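Local coordinates for protein GTP pyrophosphokinase (Chlorobaculum tepidum, PDB 3IBW) that forms the ACT domain of a (p)ppGpp synthetase of the RelA/SpoT kind (EC 2.7.6.5), a module that probably serves regulation rather than catalysis, at residues G7-E13 against V72-L78; M18-I22 against L66-V72; T31-I36 against N48-V53. The protein carries 1 engineered substitution. Residues are numbered along the deposited sequence.

Contact 1: G7-E13 against V72-L78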
loop_
_atom_site.group_PDB
_atom_site.type_symbol
_atom_site.label_atom_id
_atom_site.label_comp_id
_atom_site.label_asym_id
_atom_site.label_seq_id
_atom_site.Cartn_x
_atom_site.Cartn_y
_atom_site.Cartn_z
ATOM N N GLY A 7 4.658 1.294 14.112
ATOM C CA GLY A 7 4.041 0.231 13.342
ATOM C C GLY A 7 2.551 0.151 13.617
ATOM O O GLY A 7 2.107 0.394 14.743
ATOM N N ILE A 8 1.779 -0.185 12.585
ATOM C CA ILE A 8 0.326 -0.314 12.697
ATOM C C ILE A 8 -0.096 -1.604 11.992
ATOM O O ILE A 8 0.364 -1.886 10.886
ATOM C CB ILE A 8 -0.434 0.840 11.978
ATOM C CG1 ILE A 8 -0.059 2.199 12.569
ATOM C CG2 ILE A 8 -1.943 0.615 12.089
ATOM C CD1 ILE A 8 -0.684 3.363 11.814
ATOM N N ARG A 9 -0.961 -2.384 12.631
ATOM C CA ARG A 9 -1.448 -3.611 12.018
ATOM C C ARG A 9 -2.956 -3.515 11.835
ATOM O O ARG A 9 -3.687 -3.210 12.781
ATOM C CB ARG A 9 -1.117 -4.831 12.876
ATOM C CG ARG A 9 -1.770 -6.121 12.374
ATOM C CD ARG A 9 -1.139 -7.332 13.035
ATOM N NE ARG A 9 -1.836 -8.584 12.745
ATOM C CZ ARG A 9 -1.608 -9.352 11.685
ATOM N NH1 ARG A 9 -0.706 -8.995 10.780
ATOM N NH2 ARG A 9 -2.262 -10.498 11.546
ATOM N N ILE A 10 -3.408 -3.773 10.612
ATOM C CA ILE A 10 -4.828 -3.730 10.281
ATOM C C ILE A 10 -5.265 -5.106 9.790
ATOM O O ILE A 10 -4.556 -5.749 9.016
ATOM C CB ILE A 10 -5.115 -2.714 9.141
ATOM C CG1 ILE A 10 -4.570 -1.337 9.517
ATOM C CG2 ILE A 10 -6.619 -2.633 8.850
ATOM C CD1 ILE A 10 -3.341 -0.941 8.724
ATOM N N VAL A 11 -6.424 -5.562 10.257
ATOM C CA VAL A 11 -6.977 -6.843 9.826
ATOM C C VAL A 11 -8.435 -6.527 9.470
ATOM O O VAL A 11 -9.145 -5.869 10.239
ATOM C CB VAL A 11 -6.909 -7.919 10.945
ATOM C CG1 VAL A 11 -7.456 -9.251 10.408
ATOM C CG2 VAL A 11 -5.465 -8.093 11.423
ATOM N N GLY A 12 -8.870 -6.985 8.300
ATOM C CA GLY A 12 -10.226 -6.717 7.857
ATOM C C GLY A 12 -10.753 -7.745 6.875
ATOM O O GLY A 12 -10.059 -8.698 6.539
ATOM N N GLU A 13 -11.975 -7.536 6.399
ATOM C CA GLU A 13 -12.601 -8.461 5.461
ATOM C C GLU A 13 -12.090 -8.258 4.044
ATOM O O GLU A 13 -11.926 -7.128 3.595
ATOM C CB GLU A 13 -14.124 -8.279 5.490
ATOM C CG GLU A 13 -14.584 -6.891 5.076
ATOM C CD GLU A 13 -16.100 -6.749 5.063
ATOM O OE1 GLU A 13 -16.779 -7.564 5.716
ATOM O OE2 GLU A 13 -16.607 -5.817 4.403
ATOM N N VAL A 72 -13.215 -3.163 8.462
ATOM C CA VAL A 72 -11.980 -3.386 9.222
ATOM C C VAL A 72 -12.375 -4.006 10.567
ATOM O O VAL A 72 -13.319 -3.539 11.221
ATOM C CB VAL A 72 -11.217 -2.060 9.502
ATOM C CG1 VAL A 72 -10.079 -2.307 10.504
ATOM C CG2 VAL A 72 -10.654 -1.497 8.202
ATOM N N PHE A 73 -11.666 -5.055 10.977
ATOM C CA PHE A 73 -11.953 -5.704 12.254
ATOM C C PHE A 73 -11.145 -5.102 13.396
ATOM O O PHE A 73 -11.705 -4.742 14.430
ATOM C CB PHE A 73 -11.666 -7.204 12.184
ATOM C CG PHE A 73 -12.515 -7.932 11.185
ATOM C CD1 PHE A 73 -13.880 -7.682 11.106
ATOM C CD2 PHE A 73 -11.954 -8.867 10.327
ATOM C CE1 PHE A 73 -14.676 -8.354 10.183
ATOM C CE2 PHE A 73 -12.743 -9.542 9.397
ATOM C CZ PHE A 73 -14.105 -9.284 9.326
ATOM N N THR A 74 -9.834 -4.974 13.199
ATOM C CA THR A 74 -8.955 -4.429 14.230
ATOM C C THR A 74 -7.839 -3.553 13.663
ATOM O O THR A 74 -7.418 -3.724 12.521
ATOM C CB THR A 74 -8.244 -5.571 15.038
ATOM O OG1 THR A 74 -7.430 -6.356 14.153
ATOM C CG2 THR A 74 -9.266 -6.492 15.716
ATOM N N VAL A 75 -7.383 -2.603 14.474
ATOM C CA VAL A 75 -6.264 -1.735 14.130
ATOM C C VAL A 75 -5.516 -1.617 15.462
ATOM O O VAL A 75 -6.093 -1.215 16.476
ATOM C CB VAL A 75 -6.689 -0.327 13.659
ATOM C CG1 VAL A 75 -5.438 0.508 13.358
ATOM C CG2 VAL A 75 -7.558 -0.438 12.415
ATOM N N GLU A 76 -4.243 -1.985 15.465
ATOM C CA GLU A 76 -3.446 -1.920 16.684
ATOM C C GLU A 76 -2.055 -1.419 16.354
ATOM O O GLU A 76 -1.597 -1.538 15.214
ATOM C CB GLU A 76 -3.336 -3.316 17.328
ATOM C CG GLU A 76 -2.369 -4.266 16.606
ATOM C CD GLU A 76 -2.641 -5.747 16.871
ATOM O OE1 GLU A 76 -2.041 -6.321 17.806
ATOM O OE2 GLU A 76 -3.477 -6.328 16.145
ATOM N N ARG A 77 -1.394 -0.836 17.345
ATOM C CA ARG A 77 -0.030 -0.372 17.159
ATOM C C ARG A 77 0.893 -1.585 17.361
ATOM O O ARG A 77 0.716 -2.378 18.291
ATOM C CB ARG A 77 0.322 0.694 18.189
ATOM C CG ARG A 77 1.731 1.217 18.045
ATOM C CD ARG A 77 1.957 2.354 19.005
ATOM N NE ARG A 77 3.351 2.762 19.016
ATOM C CZ ARG A 77 3.820 3.768 19.739
ATOM N NH1 ARG A 77 2.996 4.466 20.508
ATOM N NH2 ARG A 77 5.114 4.062 19.706
ATOM N N LEU A 78 1.877 -1.717 16.479
ATOM C CA LEU A 78 2.847 -2.808 16.534
ATOM C C LEU A 78 4.089 -2.378 17.299
ATOM O O LEU A 78 4.438 -1.198 17.300
ATOM C CB LEU A 78 3.296 -3.194 15.123
ATOM C CG LEU A 78 2.363 -3.987 14.211
ATOM C CD1 LEU A 78 3.016 -4.171 12.848
ATOM C CD2 LEU A 78 2.065 -5.343 14.849
HETATM O O HOH W 1 5.075 1.398 16.993
HETATM O O HOH W 2 -4.908 -5.266 14.084
HETATM O O HOH W 3 -3.703 -8.376 14.864
#
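The ACT domain is a ferredoxin-like βαββαβ fold, and this contact joins its first strand to its last, antiparallel at an edge of the chain's sheet. Arg9 and Glu76 form a hydrogen-bonded pair, with Arg9 N to Glu76 O at 2.8 Å and Glu76 N to Arg9 O at 3.0 Å; Val11 and Thr74 form the next. There the register slips: Val11 O accepts from Thr74 N at 3.2 Å and also from Phe73 N at 2.8 Å, so Phe73 and Thr74 both sit opposite Val11 in a classic beta bulge. Beyond it Gly12 comes within 4.0 Å of Val72, CA to CA, and a side chain on Gly12 would crowd that strand. Ile8, Ile10, Val72 and Val75 point to the helix-covered face and pack together, with Ile8 CG2 to Val75 CG1 at 3.7 Å and Ile10 CG2 to Val72 CG1 at 3.8 Å. On the other face Arg9 and Glu76 stop short of a salt bridge, NE to OE2 being 4.4 Å. One water links Arg9 NE to Glu76 OE2, another ties that carboxylate to Thr74 OG1 and Arg9 O, and Arg9 NH1 bonds Asn48 of the neighbouring strand. The sheet thus has two unlike faces here: a largely apolar one turned to the helices, and a mixed one where the charges of Arg9 and Glu76 meet through water rather than directly.

Contact 2: M18-I22 against L66-V72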
loop_
_atom_site.group_PDB
_atom_site.type_symbol
_atom_site.label_atom_id
_atom_site.label_comp_id
_atom_site.label_asym_id
_atom_site.label_seq_id
_atom_site.Cartn_x
_atom_site.Cartn_y
_atom_site.Cartn_z
HETATM N N MSE A 18 -12.012 -3.889 -0.480
HETATM C CA MSE A 18 -11.387 -3.458 0.770
HETATM C C MSE A 18 -9.867 -3.255 0.745
HETATM O O MSE A 18 -9.363 -2.324 1.376
HETATM C CB MSE A 18 -11.735 -4.440 1.891
HETATM C CG MSE A 18 -13.127 -4.271 2.485
HETATM SE SE MSE A 18 -13.357 -2.538 3.321
HETATM C CE MSE A 18 -11.619 -2.335 4.134
ATOM N N THR A 19 -9.134 -4.110 0.033
ATOM C CA THR A 19 -7.679 -3.961 -0.011
ATOM C C THR A 19 -7.338 -2.648 -0.713
ATOM O O THR A 19 -6.458 -1.908 -0.269
ATOM C CB THR A 19 -7.002 -5.169 -0.701
ATOM O OG1 THR A 19 -7.626 -5.409 -1.968
ATOM C CG2 THR A 19 -7.119 -6.421 0.186
ATOM N N ASN A 20 -8.032 -2.353 -1.808
ATOM C CA ASN A 20 -7.816 -1.092 -2.512
ATOM C C ASN A 20 -8.258 0.074 -1.618
ATOM O O ASN A 20 -7.602 1.118 -1.581
ATOM C CB ASN A 20 -8.621 -1.043 -3.815
ATOM C CG ASN A 20 -7.953 -1.800 -4.941
ATOM O OD1 ASN A 20 -7.598 -1.222 -5.972
ATOM N ND2 ASN A 20 -7.763 -3.096 -4.746
ATOM N N GLN A 21 -9.368 -0.089 -0.899
ATOM C CA GLN A 21 -9.838 0.987 -0.028
ATOM C C GLN A 21 -8.835 1.315 1.073
ATOM O O GLN A 21 -8.543 2.487 1.319
ATOM C CB GLN A 21 -11.197 0.637 0.604
ATOM C CG GLN A 21 -11.623 1.618 1.701
ATOM C CD GLN A 21 -13.124 1.641 1.940
ATOM O OE1 GLN A 21 -13.825 0.672 1.656
ATOM N NE2 GLN A 21 -13.620 2.752 2.479
ATOM N N ILE A 22 -8.292 0.287 1.721
ATOM C CA ILE A 22 -7.343 0.505 2.808
ATOM C C ILE A 22 -6.029 1.092 2.313
ATOM O O ILE A 22 -5.417 1.930 2.980
ATOM C CB ILE A 22 -7.083 -0.807 3.597
ATOM C CG1 ILE A 22 -8.252 -1.073 4.554
ATOM C CG2 ILE A 22 -5.795 -0.699 4.392
ATOM C CD1 ILE A 22 -8.519 0.062 5.535
ATOM N N LEU A 66 -8.344 4.507 10.165
ATOM C CA LEU A 66 -8.383 3.147 9.639
ATOM C C LEU A 66 -9.442 2.298 10.339
ATOM O O LEU A 66 -10.119 1.498 9.695
ATOM C CB LEU A 66 -7.022 2.474 9.816
ATOM C CG LEU A 66 -5.897 2.983 8.909
ATOM C CD1 LEU A 66 -4.547 2.657 9.520
ATOM C CD2 LEU A 66 -6.033 2.359 7.528
ATOM N N ARG A 67 -9.597 2.481 11.649
ATOM C CA ARG A 67 -10.557 1.684 12.403
ATOM C C ARG A 67 -11.997 2.017 12.041
ATOM O O ARG A 67 -12.886 1.177 12.185
ATOM C CB ARG A 67 -10.316 1.840 13.921
ATOM C CG ARG A 67 -10.867 0.679 14.755
ATOM C CD ARG A 67 -10.595 0.831 16.255
ATOM N NE ARG A 67 -9.172 0.751 16.587
ATOM C CZ ARG A 67 -8.382 1.804 16.757
ATOM N NH1 ARG A 67 -8.875 3.027 16.627
ATOM N NH2 ARG A 67 -7.104 1.638 17.066
ATOM N N LYS A 68 -12.222 3.233 11.546
ATOM C CA LYS A 68 -13.561 3.662 11.167
ATOM C C LYS A 68 -14.008 3.171 9.795
ATOM O O LYS A 68 -15.166 3.351 9.421
ATOM C CB LYS A 68 -13.669 5.189 11.240
ATOM C CG LYS A 68 -13.733 5.719 12.667
ATOM C CD LYS A 68 -13.813 7.240 12.699
ATOM C CE LYS A 68 -13.725 7.764 14.126
ATOM N NZ LYS A 68 -13.072 9.103 14.180
ATOM N N VAL A 69 -13.101 2.556 9.043
ATOM C CA VAL A 69 -13.464 2.033 7.733
ATOM C C VAL A 69 -14.310 0.769 7.932
ATOM O O VAL A 69 -13.848 -0.216 8.512
ATOM C CB VAL A 69 -12.213 1.689 6.892
ATOM C CG1 VAL A 69 -12.631 1.025 5.586
ATOM C CG2 VAL A 69 -11.422 2.964 6.606
ATOM N N GLN A 70 -15.555 0.806 7.460
ATOM C CA GLN A 70 -16.444 -0.342 7.589
ATOM C C GLN A 70 -15.811 -1.514 6.851
ATOM O O GLN A 70 -15.456 -1.408 5.674
ATOM C CB GLN A 70 -17.827 -0.006 7.016
ATOM C CG GLN A 70 -18.578 1.040 7.833
ATOM C CD GLN A 70 -18.774 0.612 9.271
ATOM O OE1 GLN A 70 -19.211 -0.506 9.540
ATOM N NE2 GLN A 70 -18.467 1.505 10.207
ATOM N N GLY A 71 -15.672 -2.630 7.554
ATOM C CA GLY A 71 -15.047 -3.803 6.973
ATOM C C GLY A 71 -13.738 -4.118 7.691
ATOM O O GLY A 71 -13.191 -5.210 7.532
ATOM N N VAL A 72 -13.215 -3.163 8.462
ATOM C CA VAL A 72 -11.980 -3.386 9.222
ATOM C C VAL A 72 -12.375 -4.006 10.567
ATOM O O VAL A 72 -13.319 -3.539 11.221
ATOM C CB VAL A 72 -11.217 -2.060 9.502
ATOM C CG1 VAL A 72 -10.079 -2.307 10.504
ATOM C CG2 VAL A 72 -10.654 -1.497 8.202
HETATM O O HOH W 4 -15.917 0.311 3.648
#
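Ile22, Val69 and selenomethionine Met18 carry most of this contact between the start of helix 18-28 and the turn that leads from helix 56-67 into the last strand. Ile22 sends CD1 into a pocket made by Leu66 CD2 at 3.9 Å, Val72 CG2 at 3.8 Å and Val69 CG1 at 4.2 Å. One helical turn earlier, Met18 lays CE 3.8 Å from the same Val69 CG1, while its SE lies 3.3 Å from Gln70 O. Val69 therefore meets both side chains, and the amide of Gln21 as well. Val69 to Val72 is a type II turn, closed by Val72 N to Val69 O at 3.0 Å. Gly71 takes a positive phi of 115° there, and a CB on it would run into Met18 SE and into the carbonyl of Gln70. A water bridges Gln21 OE1 and Gln70 O. Phe45 of strand 44-53 also packs on Met18 and Ile22. With no direct hydrogen bond between the segments, helix 18-28 meets Leu66 and the turn mainly by apolar packing.

Contact 3: T31-I36 against N48-V53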
loop_
_atom_site.group_PDB
_atom_site.type_symbol
_atom_site.label_atom_id
_atom_site.label_comp_id
_atom_site.label_asym_id
_atom_site.label_seq_id
_atom_site.Cartn_x
_atom_site.Cartn_y
_atom_site.Cartn_z
ATOM N N THR A 31 2.033 11.282 6.139
ATOM C CA THR A 31 3.235 10.717 6.767
ATOM C C THR A 31 4.173 10.009 5.781
ATOM O O THR A 31 3.846 9.781 4.615
ATOM C CB THR A 31 2.917 9.696 7.913
ATOM O OG1 THR A 31 2.225 8.563 7.381
ATOM C CG2 THR A 31 2.082 10.344 9.009
ATOM N N ASN A 32 5.353 9.675 6.285
ATOM C CA ASN A 32 6.397 9.003 5.521
ATOM C C ASN A 32 6.252 7.499 5.712
ATOM O O ASN A 32 6.503 6.988 6.797
ATOM C CB ASN A 32 7.756 9.473 6.042
ATOM C CG ASN A 32 8.920 8.856 5.301
ATOM O OD1 ASN A 32 8.746 8.179 4.287
ATOM N ND2 ASN A 32 10.124 9.089 5.811
ATOM N N ILE A 33 5.852 6.791 4.662
ATOM C CA ILE A 33 5.676 5.346 4.749
ATOM C C ILE A 33 7.008 4.646 4.540
ATOM O O ILE A 33 7.736 4.946 3.590
ATOM C CB ILE A 33 4.645 4.850 3.691
ATOM C CG1 ILE A 33 3.273 5.476 3.976
ATOM C CG2 ILE A 33 4.566 3.321 3.706
ATOM C CD1 ILE A 33 2.307 5.389 2.800
ATOM N N ARG A 34 7.331 3.722 5.441
ATOM C CA ARG A 34 8.571 2.971 5.338
ATOM C C ARG A 34 8.364 1.566 4.789
ATOM O O ARG A 34 9.109 1.124 3.917
ATOM C CB ARG A 34 9.263 2.881 6.702
ATOM C CG ARG A 34 9.480 4.231 7.352
ATOM C CD ARG A 34 9.801 5.288 6.295
ATOM N NE ARG A 34 11.163 5.182 5.786
ATOM C CZ ARG A 34 11.561 5.692 4.626
ATOM N NH1 ARG A 34 10.698 6.337 3.851
ATOM N NH2 ARG A 34 12.822 5.554 4.238
ATOM N N THR A 35 7.340 0.874 5.280
ATOM C CA THR A 35 7.075 -0.491 4.845
ATOM C C THR A 35 5.587 -0.810 4.838
ATOM O O THR A 35 4.833 -0.310 5.670
ATOM C CB THR A 35 7.747 -1.520 5.820
ATOM O OG1 THR A 35 9.154 -1.269 5.910
ATOM C CG2 THR A 35 7.529 -2.951 5.353
ATOM N N ILE A 36 5.169 -1.616 3.870
ATOM C CA ILE A 36 3.795 -2.093 3.824
ATOM C C ILE A 36 3.878 -3.565 3.447
ATOM O O ILE A 36 4.516 -3.918 2.449
ATOM C CB ILE A 36 2.901 -1.411 2.760
ATOM C CG1 ILE A 36 2.654 0.047 3.136
ATOM C CG2 ILE A 36 1.560 -2.184 2.648
ATOM C CD1 ILE A 36 1.935 0.842 2.045
ATOM N N ASN A 48 0.529 -4.871 7.658
ATOM C CA ASN A 48 1.465 -4.335 8.643
ATOM C C ASN A 48 2.101 -3.133 7.948
ATOM O O ASN A 48 2.682 -3.256 6.870
ATOM C CB ASN A 48 2.535 -5.362 9.019
ATOM C CG ASN A 48 2.024 -6.406 9.992
ATOM O OD1 ASN A 48 0.862 -6.382 10.404
ATOM N ND2 ASN A 48 2.895 -7.329 10.371
ATOM N N LEU A 49 1.986 -1.974 8.585
ATOM C CA LEU A 49 2.493 -0.720 8.052
ATOM C C LEU A 49 3.508 -0.092 8.996
ATOM O O LEU A 49 3.267 -0.028 10.202
ATOM C CB LEU A 49 1.303 0.239 7.861
ATOM C CG LEU A 49 1.486 1.750 7.658
ATOM C CD1 LEU A 49 2.104 2.016 6.294
ATOM C CD2 LEU A 49 0.134 2.450 7.767
HETATM N N MSE A 50 4.652 0.330 8.461
HETATM C CA MSE A 50 5.661 1.012 9.272
HETATM C C MSE A 50 5.730 2.411 8.676
HETATM O O MSE A 50 5.921 2.577 7.469
HETATM C CB MSE A 50 7.036 0.353 9.167
HETATM C CG MSE A 50 7.078 -1.077 9.665
HETATM SE SE MSE A 50 6.797 -1.224 11.566
HETATM C CE MSE A 50 7.884 0.266 12.169
ATOM N N ILE A 51 5.587 3.416 9.530
ATOM C CA ILE A 51 5.599 4.803 9.093
ATOM C C ILE A 51 6.406 5.661 10.053
ATOM O O ILE A 51 6.638 5.259 11.197
ATOM C CB ILE A 51 4.159 5.405 9.088
ATOM C CG1 ILE A 51 3.539 5.298 10.495
ATOM C CG2 ILE A 51 3.278 4.692 8.080
ATOM C CD1 ILE A 51 2.246 6.081 10.657
ATOM N N PHE A 52 6.855 6.820 9.570
ATOM C CA PHE A 52 7.548 7.792 10.416
ATOM C C PHE A 52 6.429 8.795 10.723
ATOM O O PHE A 52 5.788 9.339 9.816
ATOM C CB PHE A 52 8.717 8.457 9.692
ATOM C CG PHE A 52 9.968 7.646 9.739
ATOM C CD1 PHE A 52 10.668 7.487 10.930
ATOM C CD2 PHE A 52 10.439 7.022 8.604
ATOM C CE1 PHE A 52 11.814 6.701 10.980
ATOM C CE2 PHE A 52 11.585 6.229 8.646
ATOM C CZ PHE A 52 12.275 6.077 9.830
ATOM N N VAL A 53 6.201 9.035 12.010
ATOM C CA VAL A 53 5.126 9.913 12.438
ATOM C C VAL A 53 5.602 10.931 13.466
ATOM O O VAL A 53 6.545 10.685 14.214
ATOM C CB VAL A 53 3.950 9.035 12.979
ATOM C CG1 VAL A 53 4.393 8.257 14.196
ATOM C CG2 VAL A 53 2.744 9.881 13.275
#
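Four backbone hydrogen bonds hold these strands of the 32-41/44-53 hairpin together, and Met50, a selenomethionine, takes part in three. Met50 O accepts from Arg34 N at 2.7 Å and from Thr35 N at 3.1 Å, while Met50 N donates to Thr35 O at 2.9 Å; two residues opposite one make a classic beta bulge. The fourth bond, Phe52 N to Asn32 O at 2.8 Å, lies on the other side of the bulge. The bulge turns the CB of Arg34 toward the partner strand. Within the strand Arg34 NH1 makes weak bonds to Asn32 OD1 at 2.7 Å and Ile33 O at 3.3 Å; its stronger partner is Asp14 of the second subunit, in a salt bridge. Outward from the backbone, Leu49 CD1 packs against both Ile33 CG2 and Ile36 CG1, each 3.8 Å away, on the face where Ile26 of helix 18-28 meets Ile33 and Leu49. Thr35 and Met50 touch on the opposite face, CB to CB at 3.9 Å. Thr35 and Ile36 also pair with an antiparallel strand of the second subunit. One strand edge thus serves the hairpin and the other the dimer, where the sheet runs on and a salt bridge crosses.

Contacts 1 and 3 are two parts of one antiparallel sheet, with centres about 14 Å apart on opposite sides of the chain's centre. Strands 4-13 and 44-53 join them, through Ile8 N to Leu49 O at 2.8 Å. Contact 2 sets the start of helix 18-28 against the turn between helix 56-67 and strand 72-78; its centre is about 10 Å from that of contact 1, they share Val72, and Glu13 N reaches Gly71 O at 2.9 Å. Contacts 2 and 3 do not touch, their nearest atoms being about 5 Å apart, but both meet the second subunit: Thr19 OG1 hydrogen-bonds Ile33 O of that chain. In sequence, contact 3 nests inside contact 2, itself inside contact 1.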